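Local coordinates for YjbQ family protein (Aeropyrum pernix, PDB 2P6H), which is of unknown function, a trimeric member of the uncharacterised YjbQ (UPF0047) family from a hyperthermophilic archaeon, at residues L37-P42 with V127-L132; D18-V23 with W111-F116; A47-E52 with T91-S96. One frame throughout, in Å; residues are numbered along the deposited sequence.

Contact 1 (L37-P42 with V127-L132); sequences LVVYVP and VNLLYL
Strands 37-40 and 127-132 run antiparallel, 166° between their directions, and are neighbours inside a five-stranded antiparallel sheet. V38 and Y40 form hydrogen-bonded pairs with L130 and N128, each closed by two backbone bonds; the shortest runs from N128 N to Y40 O at 2.7 Å. L37 and V39 face Y131 and L129 in non-hydrogen-bonded pairs. On the face carrying V38, Y40, N128 and L130, the Y40 ring leans across the strand boundary and N128 is the bump beneath it. With CG in the crowded position between backbone N and carbonyl carbon (chi1 62°), the ring lays one face over N128 CB, a CH-pi contact 3.5 Å from CB to the ring centroid, displaced toward the rim near CZ. The amide beyond CB is turned 61° from the ring, and its OD1 rests 3.8 Å from CD of P42. On the other face V39 is the wedge: its CG1 lies 3.9 Å from V127 CG1, while its CG2 sits beside L129 CD2. W26 of helix 20-28 covers L37, L129 and Y131 there. A water joins Y40 OH to L129 O, and Y40 OH also bonds S107 OG of the second subunit. The phenol of Y40 is thus a polar point on a largely apolar face, and its hydroxyl ties this sheet to the second subunit.

Contact 2 (D18-V23 with W111-F116); sequences DVTGKV and WQRILF. With SO4 (sulfate ion), chain E.
An Asx turn leads from strand 15-18 into helix 20-28, and it docks on strand 113-118, the middle strand of a three-stranded antiparallel sheet. D18, its CG anti to the backbone N (chi1 -179°), turns its two oxygens to different tasks. D18 OD1 takes T20 N nearly along its C-O axis, closing the turn, and on its syn side receives T20 OG1 at 2.5 Å. D18 OD2 offers its syn lone pair to R113 NH1, a salt bridge of 3.1 Å. The guanidinium meets this oxygen near its own plane, while carboxylate and guanidinium are 53° apart; a bend at chi2 (-92°) carries the arginine chain past T20 OG1 and the aspartate. An alanine in place of D18 would remove both oxygens and would probably loosen the turn and leave R113 without this ionic partner. T20 OG1, which donates to D18, also accepts I114 N at 3.0 Å, so one hydroxyl links the start of the helix to the strand. V19, in the N-cap position, gives its N-H to I114 O almost along the C=O axis. I114 is gripped from two directions: V19 crosses it at about a right angle, CG2 against CG2, whereas V23 meets it tip to tip. F6 of strand 2-9 lies against V19 and V23. A sulfate ion, probably from the crystallisation liquor, is bound by K22, which is exposed to solvent and whose extended chain carries K22 NZ to 3.0 Å from sulfate O1.

Contact 3 (A47-E52 with T91-S96); sequences AVAVNE and TIIGDS
The backbone of the 91-96 segment leaves helix 84-93 at G94, where phi turns positive (105°), and the G94 carbonyl faces strand 46-51, where G94 O accepts V48 N at 3.1 Å, in the carbonyl plane and nearly straight at 163°. At these backbone angles a side chain on G94 would jam against the preceding carbonyl oxygen, so glycine suits the exit. I93 has CG2 anti to its backbone N, and this methyl settles over the strand: it lies 3.6 Å from A47 CB and, more loosely, 4.1 Å from A49 CB, two small residues that let the isoleucine come close. The same A47 CB sits 3.2 Å from G94 O, so the alanine methyl meets the I93 methyl and the G94 carbonyl oxygen side by side. V48 packs at the turn beyond the helix. Its CG1 takes the crowded position between backbone N and carbonyl carbon (chi1 47°), which brings it 3.5 Å from D95 C, against the peptide linking D95 to S96. The CB of D95 points away from the strand, and its OD1 forms a salt bridge with R97 NE of the second subunit. Within this chain, strand 46-51 is an outer strand of its three-stranded sheet, hydrogen-bonded to strand 113-118, and I93 also touches V117 there and I65 of helix 55-69. With S96 the segment already enters strand 96-102 of the five-stranded sheet, so the helix exit bridges the two sheets.

How the contacts relate
The three contacts touch, their centres about 11 to 13 Å apart. Contact 1 belongs to the five-stranded sheet; contacts 2 and 3 share the three-stranded one, where strands 113-118 and 46-51 are neighbours, joined by backbone hydrogen bonds R113 N to N51 O and L115 N to A49 O. V23 and F116 pack on L37, L129, V41 and V127 of contact 1, setting the helix start and strand 113-118 against the five-stranded sheet. D95 O of contact 3 probably bonds V41 N. Along the chain, contacts 1 and 2 interleave, and both span contact 3, so distant segments interlock. Contacts 1 and 3 meet the second subunit, contacts 2 and 3 the third, which contact 1 touches only through L132.

Contact 1 (L37-P42 with V127-L132)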
loop_
_atom_site.group_PDB
_atom_site.type_symbol
_atom_site.label_atom_id
_atom_site.label_comp_id
_atom_site.label_asym_id
_atom_site.label_seq_id
_atom_site.Cartn_x
_atom_site.Cartn_y
_atom_site.Cartn_z
ATOM N N LEU A 37 -6.715 11.410 7.417
ATOM C CA LEU A 37 -7.538 10.400 7.962
ATOM C C LEU A 37 -6.858 9.094 7.659
ATOM O O LEU A 37 -6.328 8.887 6.574
ATOM C CB LEU A 37 -8.863 10.475 7.225
ATOM C CG LEU A 37 -9.652 9.190 7.404
ATOM C CD1 LEU A 37 -10.244 9.121 8.807
ATOM C CD2 LEU A 37 -10.798 9.017 6.406
ATOM N N VAL A 38 -6.795 8.212 8.656
ATOM C CA VAL A 38 -6.244 6.884 8.383
ATOM C C VAL A 38 -7.339 5.881 8.557
ATOM O O VAL A 38 -7.987 5.804 9.592
ATOM C CB VAL A 38 -5.103 6.513 9.357
ATOM C CG1 VAL A 38 -4.544 5.135 9.004
ATOM C CG2 VAL A 38 -3.989 7.540 9.268
ATOM N N VAL A 39 -7.596 5.159 7.463
ATOM C CA VAL A 39 -8.560 4.090 7.458
ATOM C C VAL A 39 -7.798 2.810 7.488
ATOM O O VAL A 39 -6.964 2.533 6.636
ATOM C CB VAL A 39 -9.376 4.129 6.166
ATOM C CG1 VAL A 39 -10.474 3.069 6.213
ATOM C CG2 VAL A 39 -10.008 5.498 5.996
ATOM N N TYR A 40 -8.035 1.971 8.486
ATOM C CA TYR A 40 -7.300 0.723 8.567
ATOM C C TYR A 40 -8.120 -0.375 9.224
ATOM O O TYR A 40 -9.038 -0.131 10.004
ATOM C CB TYR A 40 -5.965 0.944 9.314
ATOM C CG TYR A 40 -6.162 1.399 10.729
ATOM C CD1 TYR A 40 -6.682 2.664 11.009
ATOM C CD2 TYR A 40 -5.748 0.587 11.790
ATOM C CE1 TYR A 40 -6.806 3.104 12.324
ATOM C CE2 TYR A 40 -5.866 1.030 13.107
ATOM C CZ TYR A 40 -6.407 2.288 13.368
ATOM O OH TYR A 40 -6.520 2.730 14.676
ATOM N N VAL A 41 -7.807 -1.615 8.828
ATOM C CA VAL A 41 -8.491 -2.754 9.394
ATOM C C VAL A 41 -7.469 -3.620 10.162
ATOM O O VAL A 41 -6.320 -3.770 9.766
ATOM C CB VAL A 41 -9.244 -3.507 8.246
ATOM C CG1 VAL A 41 -9.910 -2.500 7.310
ATOM C CG2 VAL A 41 -8.271 -4.362 7.456
ATOM N N PRO A 42 -7.869 -4.103 11.336
ATOM C CA PRO A 42 -7.005 -4.917 12.174
ATOM C C PRO A 42 -7.014 -6.404 11.755
ATOM O O PRO A 42 -6.533 -7.270 12.473
ATOM C CB PRO A 42 -7.595 -4.788 13.562
ATOM C CG PRO A 42 -9.092 -4.814 13.302
ATOM C CD PRO A 42 -9.143 -3.876 12.020
ATOM N N VAL A 127 -13.602 -1.706 11.009
ATOM C CA VAL A 127 -12.767 -0.708 10.357
ATOM C C VAL A 127 -12.453 0.347 11.373
ATOM O O VAL A 127 -13.348 0.885 12.022
ATOM C CB VAL A 127 -13.558 -0.039 9.228
ATOM C CG1 VAL A 127 -12.740 1.127 8.649
ATOM C CG2 VAL A 127 -13.864 -1.023 8.125
ATOM N N ASN A 128 -11.154 0.577 11.561
ATOM C CA ASN A 128 -10.754 1.561 12.532
ATOM C C ASN A 128 -10.421 2.876 11.817
ATOM O O ASN A 128 -10.008 2.885 10.665
ATOM C CB ASN A 128 -9.497 1.027 13.259
ATOM C CG ASN A 128 -9.860 -0.117 14.189
ATOM O OD1 ASN A 128 -9.067 -1.013 14.455
ATOM N ND2 ASN A 128 -11.099 -0.062 14.721
ATOM N N LEU A 129 -10.627 3.986 12.517
ATOM C CA LEU A 129 -10.423 5.300 11.916
ATOM C C LEU A 129 -9.651 6.209 12.856
ATOM O O LEU A 129 -9.839 6.180 14.072
ATOM C CB LEU A 129 -11.776 5.959 11.594
ATOM C CG LEU A 129 -12.781 5.126 10.785
ATOM C CD1 LEU A 129 -14.165 5.737 10.837
ATOM C CD2 LEU A 129 -12.297 5.003 9.349
ATOM N N LEU A 130 -8.770 7.013 12.276
ATOM C CA LEU A 130 -7.943 7.950 13.039
ATOM C C LEU A 130 -7.870 9.268 12.297
ATOM O O LEU A 130 -7.555 9.328 11.115
ATOM C CB LEU A 130 -6.524 7.369 13.224
ATOM C CG LEU A 130 -5.558 8.297 14.008
ATOM C CD1 LEU A 130 -4.424 7.524 14.684
ATOM C CD2 LEU A 130 -4.891 9.344 13.117
ATOM N N TYR A 131 -8.156 10.360 12.993
ATOM C CA TYR A 131 -8.069 11.674 12.376
ATOM C C TYR A 131 -7.025 12.483 13.111
ATOM O O TYR A 131 -7.096 12.654 14.332
ATOM C CB TYR A 131 -9.395 12.426 12.422
ATOM C CG TYR A 131 -9.257 13.799 11.807
ATOM C CD1 TYR A 131 -9.077 13.948 10.432
ATOM C CD2 TYR A 131 -9.212 14.944 12.604
ATOM C CE1 TYR A 131 -8.848 15.204 9.862
ATOM C CE2 TYR A 131 -8.980 16.207 12.040
ATOM C CZ TYR A 131 -8.797 16.324 10.675
ATOM O OH TYR A 131 -8.531 17.554 10.115
ATOM N N LEU A 132 -6.059 12.985 12.359
ATOM C CA LEU A 132 -4.955 13.746 12.917
ATOM C C LEU A 132 -4.915 15.093 12.229
ATOM O O LEU A 132 -4.593 15.211 11.054
ATOM C CB LEU A 132 -3.636 12.984 12.677
ATOM C CG LEU A 132 -2.403 13.618 13.363
ATOM C CD1 LEU A 132 -2.329 13.283 14.855
ATOM C CD2 LEU A 132 -1.080 13.152 12.756
HETATM O O HOH W 1 -8.505 4.060 15.897
#

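Contact 2 (D18-V23 with W111-F116)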
loop_
_atom_site.group_PDB
_atom_site.type_symbol
_atom_site.label_atom_id
_atom_site.label_comp_id
_atom_site.label_asym_id
_atom_site.label_seq_id
_atom_site.Cartn_x
_atom_site.Cartn_y
_atom_site.Cartn_z
ATOM N N ASP A 18 -18.485 -1.173 -0.338
ATOM C CA ASP A 18 -18.225 0.271 -0.342
ATOM C C ASP A 18 -18.613 0.828 1.034
ATOM O O ASP A 18 -19.804 0.910 1.375
ATOM C CB ASP A 18 -19.074 0.964 -1.410
ATOM C CG ASP A 18 -18.829 2.468 -1.479
ATOM O OD1 ASP A 18 -18.140 3.035 -0.596
ATOM O OD2 ASP A 18 -19.336 3.096 -2.433
ATOM N N VAL A 19 -17.617 1.216 1.824
ATOM C CA VAL A 19 -17.883 1.748 3.173
ATOM C C VAL A 19 -17.592 3.254 3.262
ATOM O O VAL A 19 -17.456 3.825 4.336
ATOM C CB VAL A 19 -17.053 0.978 4.230
ATOM C CG1 VAL A 19 -17.435 -0.501 4.218
ATOM C CG2 VAL A 19 -15.571 1.117 3.933
ATOM N N THR A 20 -17.497 3.934 2.125
ATOM C CA THR A 20 -17.242 5.390 2.094
ATOM C C THR A 20 -18.197 6.161 2.990
ATOM O O THR A 20 -17.814 7.072 3.712
ATOM C CB THR A 20 -17.411 5.935 0.675
ATOM O OG1 THR A 20 -16.716 5.082 -0.238
ATOM C CG2 THR A 20 -16.820 7.344 0.581
ATOM N N GLY A 21 -19.475 5.800 2.908
ATOM C CA GLY A 21 -20.495 6.484 3.684
ATOM C C GLY A 21 -20.208 6.555 5.171
ATOM O O GLY A 21 -20.225 7.633 5.768
ATOM N N LYS A 22 -19.948 5.403 5.776
ATOM C CA LYS A 22 -19.664 5.322 7.208
ATOM C C LYS A 22 -18.415 6.125 7.595
ATOM O O LYS A 22 -18.322 6.696 8.674
ATOM C CB LYS A 22 -19.467 3.849 7.572
ATOM C CG LYS A 22 -20.773 3.055 7.519
ATOM C CD LYS A 22 -20.547 1.568 7.788
ATOM C CE LYS A 22 -21.857 0.790 7.936
ATOM N NZ LYS A 22 -21.610 -0.629 7.688
ATOM N N VAL A 23 -17.417 6.155 6.719
ATOM C CA VAL A 23 -16.192 6.896 7.024
ATOM C C VAL A 23 -16.461 8.388 7.095
ATOM O O VAL A 23 -16.013 9.084 7.996
ATOM C CB VAL A 23 -15.151 6.641 5.931
ATOM C CG1 VAL A 23 -13.965 7.587 6.109
ATOM C CG2 VAL A 23 -14.664 5.206 6.002
ATOM N N TRP A 111 -14.163 9.435 -8.777
ATOM C CA TRP A 111 -14.659 8.058 -8.799
ATOM C C TRP A 111 -14.053 7.126 -7.752
ATOM O O TRP A 111 -14.288 5.919 -7.790
ATOM C CB TRP A 111 -14.435 7.470 -10.196
ATOM C CG TRP A 111 -14.763 8.459 -11.276
ATOM C CD1 TRP A 111 -13.884 9.104 -12.095
ATOM C CD2 TRP A 111 -16.055 8.997 -11.568
ATOM N NE1 TRP A 111 -14.545 10.022 -12.875
ATOM C CE2 TRP A 111 -15.881 9.976 -12.570
ATOM C CE3 TRP A 111 -17.341 8.751 -11.072
ATOM C CZ2 TRP A 111 -16.951 10.713 -13.091
ATOM C CZ3 TRP A 111 -18.408 9.487 -11.592
ATOM C CH2 TRP A 111 -18.201 10.456 -12.592
ATOM N N GLN A 112 -13.273 7.679 -6.825
ATOM C CA GLN A 112 -12.652 6.869 -5.777
ATOM C C GLN A 112 -13.580 6.655 -4.591
ATOM O O GLN A 112 -14.254 7.580 -4.134
ATOM C CB GLN A 112 -11.358 7.521 -5.273
ATOM C CG GLN A 112 -10.249 7.601 -6.315
ATOM C CD GLN A 112 -8.944 8.153 -5.751
ATOM O OE1 GLN A 112 -8.942 9.108 -4.969
ATOM N NE2 GLN A 112 -7.827 7.559 -6.161
ATOM N N ARG A 113 -13.604 5.424 -4.093
ATOM C CA ARG A 113 -14.405 5.077 -2.947
ATOM C C ARG A 113 -13.613 4.151 -2.050
ATOM O O ARG A 113 -12.684 3.476 -2.476
ATOM C CB ARG A 113 -15.668 4.373 -3.443
ATOM C CG ARG A 113 -16.512 5.263 -4.355
ATOM C CD ARG A 113 -17.573 6.045 -3.571
ATOM N NE ARG A 113 -18.353 6.902 -4.469
ATOM C CZ ARG A 113 -19.685 6.714 -4.498
ATOM N NH1 ARG A 113 -20.242 5.789 -3.736
ATOM N NH2 ARG A 113 -20.443 7.470 -5.297
ATOM N N ILE A 114 -13.962 4.111 -0.772
ATOM C CA ILE A 114 -13.282 3.269 0.201
ATOM C C ILE A 114 -13.923 1.906 0.199
ATOM O O ILE A 114 -15.069 1.729 0.594
ATOM C CB ILE A 114 -13.385 3.878 1.614
ATOM C CG1 ILE A 114 -12.810 5.296 1.608
ATOM C CG2 ILE A 114 -12.555 3.037 2.603
ATOM C CD1 ILE A 114 -13.038 6.211 2.811
ATOM N N LEU A 115 -13.176 0.905 -0.240
ATOM C CA LEU A 115 -13.722 -0.437 -0.343
ATOM C C LEU A 115 -13.157 -1.433 0.659
ATOM O O LEU A 115 -11.942 -1.602 0.764
ATOM C CB LEU A 115 -13.479 -0.979 -1.756
ATOM C CG LEU A 115 -13.939 -0.042 -2.884
ATOM C CD1 LEU A 115 -13.557 -0.607 -4.231
ATOM C CD2 LEU A 115 -15.450 0.153 -2.799
ATOM N N PHE A 116 -14.045 -2.089 1.396
ATOM C CA PHE A 116 -13.637 -3.117 2.339
ATOM C C PHE A 116 -13.560 -4.379 1.485
ATOM O O PHE A 116 -14.507 -4.710 0.763
ATOM C CB PHE A 116 -14.685 -3.329 3.434
ATOM C CG PHE A 116 -14.247 -4.300 4.495
ATOM C CD1 PHE A 116 -14.405 -5.667 4.310
ATOM C CD2 PHE A 116 -13.650 -3.847 5.671
ATOM C CE1 PHE A 116 -13.979 -6.575 5.275
ATOM C CE2 PHE A 116 -13.218 -4.748 6.650
ATOM C CZ PHE A 116 -13.384 -6.114 6.451
HETATM S S SO4 E . -23.681 -3.499 8.180
HETATM O O1 SO4 E . -24.089 -2.137 8.273
HETATM O O2 SO4 E . -24.466 -4.414 7.430
HETATM O O3 SO4 E . -23.572 -4.068 9.621
HETATM O O4 SO4 E . -22.329 -3.617 7.667
#

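Contact 3 (A47-E52 with T91-S96)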
loop_
_atom_site.group_PDB
_atom_site.type_symbol
_atom_site.label_atom_id
_atom_site.label_comp_id
_atom_site.label_asym_id
_atom_site.label_seq_id
_atom_site.Cartn_x
_atom_site.Cartn_y
_atom_site.Cartn_z
ATOM N N ALA A 47 -8.932 -6.722 3.740
ATOM C CA ALA A 47 -8.104 -5.580 3.363
ATOM C C ALA A 47 -8.973 -4.374 3.028
ATOM O O ALA A 47 -10.196 -4.435 3.078
ATOM C CB ALA A 47 -7.248 -5.959 2.145
ATOM N N VAL A 48 -8.313 -3.239 2.752
ATOM C CA VAL A 48 -9.038 -2.064 2.283
ATOM C C VAL A 48 -8.322 -1.483 1.095
ATOM O O VAL A 48 -7.103 -1.424 1.040
ATOM C CB VAL A 48 -9.103 -0.979 3.365
ATOM C CG1 VAL A 48 -7.725 -0.772 3.985
ATOM C CG2 VAL A 48 -9.550 0.336 2.735
ATOM N N ALA A 49 -9.138 -1.095 0.115
ATOM C CA ALA A 49 -8.607 -0.518 -1.088
ATOM C C ALA A 49 -9.406 0.708 -1.461
ATOM O O ALA A 49 -10.494 0.949 -0.955
ATOM C CB ALA A 49 -8.763 -1.556 -2.176
ATOM N N VAL A 50 -8.877 1.483 -2.387
ATOM C CA VAL A 50 -9.604 2.635 -2.894
ATOM C C VAL A 50 -9.758 2.517 -4.374
ATOM O O VAL A 50 -8.793 2.425 -5.121
ATOM C CB VAL A 50 -8.801 3.894 -2.650
ATOM C CG1 VAL A 50 -9.487 5.084 -3.320
ATOM C CG2 VAL A 50 -8.687 4.155 -1.159
ATOM N N ASN A 51 -11.008 2.464 -4.818
ATOM C CA ASN A 51 -11.282 2.407 -6.248
ATOM C C ASN A 51 -12.764 2.654 -6.499
ATOM O O ASN A 51 -13.493 3.141 -5.644
ATOM C CB ASN A 51 -10.875 1.019 -6.772
ATOM C CG ASN A 51 -10.377 1.109 -8.204
ATOM O OD1 ASN A 51 -11.148 1.104 -9.159
ATOM N ND2 ASN A 51 -9.042 1.183 -8.338
ATOM N N GLU A 52 -13.217 2.363 -7.715
ATOM C CA GLU A 52 -14.597 2.638 -8.117
ATOM C C GLU A 52 -15.588 1.590 -7.624
ATOM O O GLU A 52 -15.360 0.382 -7.769
ATOM C CB GLU A 52 -14.678 2.748 -9.647
ATOM C CG GLU A 52 -15.920 3.465 -10.142
ATOM C CD GLU A 52 -15.933 3.686 -11.660
ATOM O OE1 GLU A 52 -14.841 3.742 -12.292
ATOM O OE2 GLU A 52 -17.045 3.824 -12.217
ATOM N N THR A 91 -1.797 -9.194 1.866
ATOM C CA THR A 91 -0.440 -8.648 1.713
ATOM C C THR A 91 -0.250 -7.774 0.465
ATOM O O THR A 91 0.576 -6.880 0.449
ATOM C CB THR A 91 0.647 -9.751 1.736
ATOM O OG1 THR A 91 0.726 -10.393 0.459
ATOM C CG2 THR A 91 0.406 -10.791 2.825
ATOM N N ILE A 92 -0.950 -8.063 -0.658
ATOM C CA ILE A 92 -0.632 -7.147 -1.796
ATOM C C ILE A 92 -1.738 -6.140 -2.036
ATOM O O ILE A 92 -1.694 -5.360 -2.978
ATOM C CB ILE A 92 -0.531 -7.923 -3.086
ATOM C CG1 ILE A 92 -1.788 -8.806 -3.225
ATOM C CG2 ILE A 92 0.721 -8.823 -3.050
ATOM C CD1 ILE A 92 -2.000 -9.504 -4.570
ATOM N N ILE A 93 -2.794 -6.150 -1.183
ATOM C CA ILE A 93 -3.772 -5.075 -1.296
ATOM C C ILE A 93 -3.513 -4.045 -0.214
ATOM O O ILE A 93 -3.552 -2.843 -0.441
ATOM C CB ILE A 93 -5.199 -5.643 -1.142
ATOM C CG1 ILE A 93 -5.594 -6.463 -2.373
ATOM C CG2 ILE A 93 -6.216 -4.498 -0.995
ATOM C CD1 ILE A 93 -6.872 -7.276 -2.140
ATOM N N GLY A 94 -3.192 -4.496 0.995
ATOM C CA GLY A 94 -2.897 -3.559 2.070
ATOM C C GLY A 94 -4.026 -3.440 3.084
ATOM O O GLY A 94 -5.191 -3.644 2.753
ATOM N N ASP A 95 -3.688 -3.096 4.321
ATOM C CA ASP A 95 -4.690 -2.991 5.375
ATOM C C ASP A 95 -4.916 -1.581 5.904
ATOM O O ASP A 95 -5.628 -1.396 6.892
ATOM C CB ASP A 95 -4.321 -3.915 6.537
ATOM C CG ASP A 95 -2.853 -3.864 6.858
ATOM O OD1 ASP A 95 -2.233 -2.810 6.611
ATOM O OD2 ASP A 95 -2.319 -4.873 7.357
ATOM N N SER A 96 -4.300 -0.587 5.274
ATOM C CA SER A 96 -4.533 0.781 5.726
ATOM C C SER A 96 -4.300 1.768 4.584
ATOM O O SER A 96 -3.497 1.541 3.687
ATOM C CB SER A 96 -3.594 1.098 6.906
ATOM O OG SER A 96 -2.338 1.554 6.402
#